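Local atomic coordinates of putative succinylglutamate desuccinylase / aspartoacylase (Shewanella amazonensis, PDB entry 3FMC), a protein that probably acts as a zinc-dependent hydrolase of the succinylglutamate desuccinylase/aspartoacylase family, cleaving ester or related bonds. Residues G33-I38 with R164-L169; Y54-L59 with E259-Y264. One frame throughout, in Å; residues are numbered along the deposited sequence.

Contact 1: residues G33-I38 with R164-L169; sequences GPSVYI and RADIVL
The first torsion of S35 sets OG between its backbone N and carbonyl carbon (chi1 57°), and that of D166 sets CG anti to the carbonyl carbon and beside its own N (chi1 -59°); with these rotations each side chain meets the other's backbone. D166 OD2 accepts S35 N at 2.9 Å, on the anti side of the oxygen and 33° out of the carboxylate plane. In return D166 N donates to S35 OG at 3.1 Å and, weakly, to S35 O. That carbonyl also takes I167 N at 3.0 Å. A water accepts from S35 OG and donates to R164 O and D166 OD1, tying the two side chains and the R164 carbonyl together; OD1 has in addition a long, weak ion pair with R131. An alanine at D166 would probably leave S35 N without its acceptor and the water without one of its partners.

Beyond this exchange the chains pair as parallel strands: Y37 N reaches I167 O at 2.8 Å and Y37 O receives L169 N. On one sheet face I167 CD1 touches P34 CB at 3.9 Å and also V36 CG2, while the I38 and L169 side chains run alongside each other in the same direction, their CD1 atoms 4.1 Å apart. On the other face Y37 CB meets A165 CB at 3.6 Å, and V168 CG1 approaches the tyrosine ring at its edge.

The contact thus lies between two helices: V36, I167 and L169 pack on helix 251-267, Y37 and V168 on helix 150-163. Strand 36-40 also pairs with strand 69-72, so it is an inner strand of the sheet.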
loop_
_atom_site.group_PDB
_atom_site.type_symbol
_atom_site.label_atom_id
_atom_site.label_comp_id
_atom_site.label_asym_id
_atom_site.label_seq_id
_atom_site.Cartn_x
_atom_site.Cartn_y
_atom_site.Cartn_z
ATOM N N GLY C 33 -1.482 25.640 -39.465
ATOM C CA GLY C 33 -0.860 25.801 -38.158
ATOM C C GLY C 33 -0.241 24.496 -37.663
ATOM O O GLY C 33 -0.550 23.414 -38.189
ATOM N N PRO C 34 0.665 24.586 -36.683
ATOM C CA PRO C 34 1.218 23.346 -36.160
ATOM C C PRO C 34 0.159 22.514 -35.430
ATOM O O PRO C 34 -0.828 23.076 -34.930
ATOM C CB PRO C 34 2.265 23.810 -35.130
ATOM C CG PRO C 34 2.486 25.287 -35.380
ATOM C CD PRO C 34 1.224 25.789 -36.029
ATOM N N SER C 35 0.389 21.207 -35.357
ATOM C CA SER C 35 -0.493 20.301 -34.607
ATOM C C SER C 35 0.003 20.196 -33.167
ATOM O O SER C 35 1.207 20.261 -32.872
ATOM C CB SER C 35 -0.576 18.917 -35.234
ATOM O OG SER C 35 0.700 18.322 -35.345
ATOM N N VAL C 36 -0.938 19.989 -32.270
ATOM C CA VAL C 36 -0.637 19.979 -30.832
ATOM C C VAL C 36 -1.261 18.736 -30.191
ATOM O O VAL C 36 -2.423 18.363 -30.476
ATOM C CB VAL C 36 -1.218 21.213 -30.138
ATOM C CG1 VAL C 36 -0.770 21.307 -28.669
ATOM C CG2 VAL C 36 -0.820 22.521 -30.935
ATOM N N TYR C 37 -0.479 18.135 -29.321
ATOM C CA TYR C 37 -0.903 16.996 -28.509
ATOM C C TYR C 37 -0.716 17.365 -27.031
ATOM O O TYR C 37 0.368 17.769 -26.638
ATOM C CB TYR C 37 -0.116 15.759 -28.850
ATOM C CG TYR C 37 -0.404 14.587 -27.932
ATOM C CD1 TYR C 37 -1.430 13.680 -28.203
ATOM C CD2 TYR C 37 0.357 14.390 -26.785
ATOM C CE1 TYR C 37 -1.674 12.583 -27.316
ATOM C CE2 TYR C 37 0.123 13.314 -25.927
ATOM C CZ TYR C 37 -0.911 12.410 -26.210
ATOM O OH TYR C 37 -1.178 11.343 -25.377
ATOM N N ILE C 38 -1.797 17.260 -26.256
ATOM C CA ILE C 38 -1.811 17.640 -24.820
ATOM C C ILE C 38 -2.340 16.447 -24.028
ATOM O O ILE C 38 -3.362 15.868 -24.402
ATOM C CB ILE C 38 -2.716 18.861 -24.556
ATOM C CG1 ILE C 38 -2.363 19.989 -25.543
ATOM C CG2 ILE C 38 -2.637 19.309 -23.084
ATOM C CD1 ILE C 38 -3.188 21.297 -25.361
ATOM N N ARG C 164 3.093 12.150 -33.490
ATOM C CA ARG C 164 2.388 12.680 -34.646
ATOM C C ARG C 164 2.236 14.195 -34.648
ATOM O O ARG C 164 2.000 14.755 -35.694
ATOM C CB ARG C 164 0.995 12.081 -34.776
ATOM C CG ARG C 164 0.989 10.589 -34.997
ATOM C CD ARG C 164 -0.431 10.069 -34.948
ATOM N NE ARG C 164 -0.386 8.606 -35.057
ATOM C CZ ARG C 164 -0.258 7.938 -36.211
ATOM N NH1 ARG C 164 -0.164 8.590 -37.376
ATOM N NH2 ARG C 164 -0.219 6.604 -36.207
ATOM N N ALA C 165 2.388 14.838 -33.500
ATOM C CA ALA C 165 2.232 16.296 -33.346
ATOM C C ALA C 165 3.556 17.095 -33.482
ATOM O O ALA C 165 4.661 16.564 -33.320
ATOM C CB ALA C 165 1.593 16.591 -31.965
ATOM N N ASP C 166 3.411 18.395 -33.745
ATOM C CA ASP C 166 4.524 19.330 -33.792
ATOM C C ASP C 166 4.846 19.858 -32.407
ATOM O O ASP C 166 5.973 20.234 -32.152
ATOM C CB ASP C 166 4.194 20.516 -34.692
ATOM C CG ASP C 166 3.872 20.082 -36.122
ATOM O OD1 ASP C 166 4.572 19.187 -36.645
ATOM O OD2 ASP C 166 2.864 20.587 -36.666
ATOM N N ILE C 167 3.829 19.939 -31.554
ATOM C CA ILE C 167 3.939 20.460 -30.186
ATOM C C ILE C 167 3.316 19.461 -29.218
ATOM O O ILE C 167 2.178 19.027 -29.416
ATOM C CB ILE C 167 3.199 21.809 -30.063
ATOM C CG1 ILE C 167 3.791 22.831 -31.058
ATOM C CG2 ILE C 167 3.241 22.355 -28.609
ATOM C CD1 ILE C 167 2.891 24.042 -31.244
ATOM N N VAL C 168 4.065 19.135 -28.172
ATOM C CA VAL C 168 3.622 18.204 -27.139
ATOM C C VAL C 168 3.651 18.899 -25.796
ATOM O O VAL C 168 4.703 19.428 -25.414
ATOM C CB VAL C 168 4.528 16.957 -27.099
ATOM C CG1 VAL C 168 4.215 16.081 -25.902
ATOM C CG2 VAL C 168 4.426 16.162 -28.454
ATOM N N LEU C 169 2.516 18.925 -25.118
ATOM C CA LEU C 169 2.421 19.518 -23.774
ATOM C C LEU C 169 1.959 18.436 -22.789
ATOM O O LEU C 169 0.859 17.920 -22.909
ATOM C CB LEU C 169 1.436 20.697 -23.729
ATOM C CG LEU C 169 1.640 21.827 -24.737
ATOM C CD1 LEU C 169 0.489 22.868 -24.556
ATOM C CD2 LEU C 169 3.036 22.406 -24.609
HETATM O O HOH W 1 2.874 16.898 -37.290
#

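Contact 2: residues Y54-L59 with E259-Y264; sequences YQLMKL and EGILAY
L56 and L262 pass one another running in opposite senses, with L56 CD1 3.9 Å from L262 CG. CG of L56 stands anti to its backbone N (chi1 -175°), and the two methyl groups beyond it face two partners. CD1 lies mainly against L262 and CD2 against I261, whose CG2 is 3.9 Å from L56 CD2 and near both methyls; here the two side chains stand roughly perpendicular.

One turn further along helix 48-60, L59 meets L262 obliquely, CD1 to CD1 at 3.7 Å, the shortest approach between the segments. The same L59 methyl lies 4.2 Å from CG of E259, again nearly at right angles, so the aliphatic part of the glutamate flanks the leucine. L262 is therefore shared: CG and CD2 serve L56, and CD1 serves L59.

No hydrogen bond joins the segments; the contact is purely apolar and buries 237 Å². The short helix axes approach to 10.1 Å and cross at -56°; L56, L59, I261 and L262 carry the contact, with E259 at its margin. Away from it, Y54, the selenomethionine M57 and K58 pack on a second subunit, another copy of this protein.

I261 packs on L169 and L56 on I38, so both helices lie on the same face of the central sheet, an arrangement of the alpha/beta fold expected for the catalytic domain of zinc exopeptidase relatives.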
loop_
_atom_site.group_PDB
_atom_site.type_symbol
_atom_site.label_atom_id
_atom_site.label_comp_id
_atom_site.label_asym_id
_atom_site.label_seq_id
_atom_site.Cartn_x
_atom_site.Cartn_y
_atom_site.Cartn_z
ATOM N N TYR C 54 -9.943 20.692 -19.325
ATOM C CA TYR C 54 -11.340 21.092 -19.341
ATOM C C TYR C 54 -11.461 22.590 -19.723
ATOM O O TYR C 54 -12.179 22.957 -20.641
ATOM C CB TYR C 54 -11.948 20.865 -17.963
ATOM C CG TYR C 54 -13.345 21.413 -17.825
ATOM C CD1 TYR C 54 -14.432 20.744 -18.409
ATOM C CD2 TYR C 54 -13.590 22.590 -17.127
ATOM C CE1 TYR C 54 -15.695 21.235 -18.310
ATOM C CE2 TYR C 54 -14.861 23.085 -17.028
ATOM C CZ TYR C 54 -15.912 22.407 -17.629
ATOM O OH TYR C 54 -17.187 22.880 -17.500
ATOM N N GLN C 55 -10.786 23.446 -18.972
ATOM C CA GLN C 55 -10.877 24.886 -19.214
ATOM C C GLN C 55 -10.350 25.246 -20.594
ATOM O O GLN C 55 -10.932 26.121 -21.253
ATOM C CB GLN C 55 -10.146 25.688 -18.142
ATOM C CG GLN C 55 -10.727 25.581 -16.720
ATOM C CD GLN C 55 -12.011 26.309 -16.537
ATOM O OE1 GLN C 55 -12.775 26.441 -17.469
ATOM N NE2 GLN C 55 -12.293 26.716 -15.333
ATOM N N LEU C 56 -9.286 24.595 -21.041
ATOM C CA LEU C 56 -8.706 24.878 -22.343
ATOM C C LEU C 56 -9.723 24.528 -23.429
ATOM O O LEU C 56 -9.947 25.300 -24.377
ATOM C CB LEU C 56 -7.386 24.133 -22.546
ATOM C CG LEU C 56 -6.585 24.415 -23.829
ATOM C CD1 LEU C 56 -6.235 25.949 -23.941
ATOM C CD2 LEU C 56 -5.324 23.531 -23.864
HETATM N N MSE C 57 -10.355 23.362 -23.313
HETATM C CA MSE C 57 -11.341 22.996 -24.311
HETATM C C MSE C 57 -12.523 23.980 -24.330
HETATM O O MSE C 57 -13.025 24.322 -25.409
HETATM C CB MSE C 57 -11.812 21.557 -24.104
HETATM C CG MSE C 57 -10.722 20.592 -24.417
HETATM SE SE MSE C 57 -11.294 18.699 -24.393
HETATM C CE MSE C 57 -12.083 18.557 -22.693
ATOM N N LYS C 58 -12.975 24.423 -23.172
ATOM C CA LYS C 58 -14.080 25.392 -23.104
ATOM C C LYS C 58 -13.709 26.698 -23.822
ATOM O O LYS C 58 -14.555 27.306 -24.510
ATOM C CB LYS C 58 -14.452 25.733 -21.664
ATOM C CG LYS C 58 -14.953 24.585 -20.836
ATOM C CD LYS C 58 -16.162 23.910 -21.380
ATOM C CE LYS C 58 -17.442 24.566 -21.058
ATOM N NZ LYS C 58 -18.510 23.561 -21.434
ATOM N N LEU C 59 -12.460 27.131 -23.631
ATOM C CA LEU C 59 -11.945 28.346 -24.308
ATOM C C LEU C 59 -11.777 28.137 -25.812
ATOM O O LEU C 59 -12.159 28.989 -26.610
ATOM C CB LEU C 59 -10.602 28.757 -23.695
ATOM C CG LEU C 59 -10.641 29.427 -22.336
ATOM C CD1 LEU C 59 -9.261 29.508 -21.706
ATOM C CD2 LEU C 59 -11.272 30.776 -22.459
ATOM N N GLU C 259 -5.144 29.863 -19.978
ATOM C CA GLU C 259 -4.933 31.165 -20.653
ATOM C C GLU C 259 -3.477 31.327 -21.081
ATOM O O GLU C 259 -3.162 31.836 -22.170
ATOM C CB GLU C 259 -5.453 32.298 -19.769
ATOM C CG GLU C 259 -6.980 32.357 -19.720
ATOM C CD GLU C 259 -7.511 33.307 -18.624
ATOM O OE1 GLU C 259 -6.714 33.810 -17.797
ATOM O OE2 GLU C 259 -8.735 33.523 -18.563
ATOM N N GLY C 260 -2.557 30.831 -20.265
ATOM C CA GLY C 260 -1.147 30.819 -20.642
ATOM C C GLY C 260 -0.855 29.915 -21.821
ATOM O O GLY C 260 -0.111 30.265 -22.710
ATOM N N ILE C 261 -1.417 28.708 -21.808
ATOM C CA ILE C 261 -1.268 27.778 -22.919
ATOM C C ILE C 261 -1.776 28.460 -24.193
ATOM O O ILE C 261 -1.125 28.397 -25.227
ATOM C CB ILE C 261 -2.035 26.479 -22.657
ATOM C CG1 ILE C 261 -1.367 25.714 -21.490
ATOM C CG2 ILE C 261 -2.077 25.610 -23.929
ATOM C CD1 ILE C 261 -2.089 24.456 -21.017
ATOM N N LEU C 262 -2.909 29.124 -24.110
ATOM C CA LEU C 262 -3.430 29.851 -25.300
ATOM C C LEU C 262 -2.442 30.877 -25.833
ATOM O O LEU C 262 -2.321 31.031 -27.059
ATOM C CB LEU C 262 -4.770 30.499 -25.010
ATOM C CG LEU C 262 -6.063 29.697 -24.991
ATOM C CD1 LEU C 262 -7.186 30.659 -24.515
ATOM C CD2 LEU C 262 -6.347 29.139 -26.366
ATOM N N ALA C 263 -1.762 31.611 -24.950
ATOM C CA ALA C 263 -0.729 32.574 -25.417
ATOM C C ALA C 263 0.353 31.852 -26.258
ATOM O O ALA C 263 0.814 32.363 -27.286
ATOM C CB ALA C 263 -0.100 33.332 -24.239
ATOM N N TYR C 264 0.805 30.653 -25.820
ATOM C CA TYR C 264 1.773 29.888 -26.560
ATOM C C TYR C 264 1.195 29.457 -27.906
ATOM O O TYR C 264 1.852 29.544 -28.920
ATOM C CB TYR C 264 2.269 28.651 -25.766
ATOM C CG TYR C 264 3.346 27.894 -26.481
ATOM C CD1 TYR C 264 4.618 28.411 -26.608
ATOM C CD2 TYR C 264 3.100 26.631 -27.031
ATOM C CE1 TYR C 264 5.597 27.750 -27.282
ATOM C CE2 TYR C 264 4.096 25.954 -27.705
ATOM C CZ TYR C 264 5.351 26.499 -27.811
ATOM O OH TYR C 264 6.376 25.846 -28.478
#

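In the fold
Along the chain the segments alternate, 33-38, 54-59, 164-169, 259-264, so the two contacts interlock within one catalytic-domain range. Their centres lie 14 Å apart. Contact 1 joins two parallel strands of the sheet, and contact 2 pairs two helices over one of its faces. The layers touch directly: I38 CD1 is 3.4 Å from L56 CD2, L169 CD1 is 3.8 Å from I261 CG2, and I167 CG2 is 3.8 Å from Y264 CE2. Strand 36-40 leads into helix 48-60 through H43 and E46, which with H172 of strand 167-174 face one vacant point, consistent with a possible zinc site in this family.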